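Local coordinates for neutral proteinase inhibitor ScNPI (Streptomyces caespitosus, PDB 4HWX) that inhibits peptidases of two classes at once, serine peptidases of the subtilisin kind and metallopeptidases, through a single small secreted domain, at the interface of chains A and B. Sequence-based numbering; all coordinates share one arbitrary frame. Chains: chain A/B, Neutral proteinase inhibitor ScNPI.

The interface of chains A and B. Residues chain A 8-9, 29-31; chain B 10, 27, 29.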
loop_
_atom_site.group_PDB
_atom_site.type_symbol
_atom_site.label_atom_id
_atom_site.label_comp_id
_atom_site.label_asym_id
_atom_site.label_seq_id
_atom_site.Cartn_x
_atom_site.Cartn_y
_atom_site.Cartn_z
ATOM N N ALA A 8 -5.770 -0.431 5.958
ATOM C CA ALA A 8 -4.381 0.004 5.845
ATOM C C ALA A 8 -4.073 0.270 4.378
ATOM O O ALA A 8 -4.229 -0.606 3.531
ATOM C CB ALA A 8 -3.447 -1.059 6.425
ATOM N N MET A 9 -3.676 1.500 4.075
ATOM C CA MET A 9 -3.476 1.939 2.704
ATOM C C MET A 9 -2.209 2.725 2.502
ATOM O O MET A 9 -1.699 3.364 3.425
ATOM C CB MET A 9 -4.660 2.871 2.297
ATOM C CG MET A 9 -6.062 2.208 2.326
ATOM S SD MET A 9 -6.264 0.981 1.012
ATOM C CE MET A 9 -6.206 2.050 -0.426
ATOM N N THR A 29 1.071 6.996 4.082
ATOM C CA THR A 29 0.473 5.793 4.665
ATOM C C THR A 29 -0.774 6.224 5.431
ATOM O O THR A 29 -0.859 7.372 5.892
ATOM C CB THR A 29 1.421 5.048 5.602
ATOM O OG1 THR A 29 1.734 5.919 6.698
ATOM C CG2 THR A 29 2.679 4.493 4.894
ATOM N N LEU A 30 -1.706 5.302 5.603
ATOM C CA LEU A 30 -2.942 5.547 6.341
ATOM C C LEU A 30 -3.491 4.258 6.929
ATOM O O LEU A 30 -3.595 3.231 6.250
ATOM C CB LEU A 30 -4.003 6.204 5.447
ATOM C CG LEU A 30 -5.307 6.609 6.160
ATOM C CD1 LEU A 30 -5.084 7.779 7.092
ATOM C CD2 LEU A 30 -6.400 6.948 5.161
ATOM N N SER A 31 -3.829 4.322 8.206
ATOM C CA SER A 31 -4.437 3.224 8.925
ATOM C C SER A 31 -5.689 3.759 9.564
ATOM O O SER A 31 -5.645 4.872 10.093
ATOM C CB SER A 31 -3.477 2.653 9.961
ATOM O OG SER A 31 -4.156 1.687 10.743
ATOM N N VAL B 10 2.406 -0.896 2.422
ATOM C CA VAL B 10 1.365 -1.614 3.147
ATOM C C VAL B 10 1.646 -3.109 2.930
ATOM O O VAL B 10 1.908 -3.538 1.798
ATOM C CB VAL B 10 -0.094 -1.203 2.793
ATOM C CG1 VAL B 10 -0.361 -1.342 1.300
ATOM C CG2 VAL B 10 -1.108 -2.046 3.584
ATOM N N ALA B 27 -3.003 -6.628 8.497
ATOM C CA ALA B 27 -2.228 -5.698 7.690
ATOM C C ALA B 27 -1.492 -4.684 8.533
ATOM O O ALA B 27 -1.952 -4.355 9.632
ATOM C CB ALA B 27 -3.151 -4.958 6.723
ATOM N N THR B 29 1.006 -0.765 8.072
ATOM C CA THR B 29 1.568 0.330 7.279
ATOM C C THR B 29 3.020 0.513 7.711
ATOM O O THR B 29 3.378 0.186 8.852
ATOM C CB THR B 29 0.810 1.644 7.451
ATOM O OG1 THR B 29 0.919 2.040 8.826
ATOM C CG2 THR B 29 -0.654 1.582 6.955
#
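Strand 23-32 of B:Thr29 runs across strand 23-32 of A:Thr29 at about 136° (CA 27 to 29 in B against CA 29 to 31 in A), so two extended sheet faces pack obliquely in this homodimer of the Streptomyces subtilisin inhibitor (SSI) family. Within chain A, strands 8-15 and 23-32 are antiparallel neighbours, with A:Met9 N 2.8 Å from A:Leu30 O. Residues alternate across that sheet: A:Ala8, A:Thr29 and A:Ser31 face chain B, while the side chains of A:Met9 and A:Leu30 turn to the opposite face and present mainly their backbone here.

Within this patch B:Thr29 hides 51 Å² of surface against chain A. Its methyl CG2 lies anti to its own carbonyl carbon (chi1 62°), which aims it at chain A and brings it 3.4 Å from A:Leu30 O, a van der Waals contact on a backbone carbonyl oxygen. The same methyl reaches the CB methyl of A:Ala8 at 3.9 Å, thus bridging the two chain A strands, and its hydroxyl OG1 points away from A:Ala8. Beside the methyl, nearly at right angles to the CB-CG2 bond, B:Thr29 CB meets A:Thr29 CB at 3.9 Å; this is a residue facing its own symmetry copy, so the two-fold axis passes between the pair.

The A:Ala8 methyl is flanked on other sides by two more groups. B:Val10 offers its CG2 branch, set anti to the backbone N, which lies 3.8 Å from A:Ala8 CB and 3.4 Å from A:Ala8 O; the CG1 branch points away. B:Ala27 CB approaches A:Ala8 CB at 3.9 Å, on a different side from the threonine methyl (about 128° apart as seen from A:Ala8 CB), with B:Val10 CG2 off to one side of both. The two-fold gives the contacts of A:Ala8 with B:Val10, B:Ala27 and B:Thr29 a second copy with the chains exchanged.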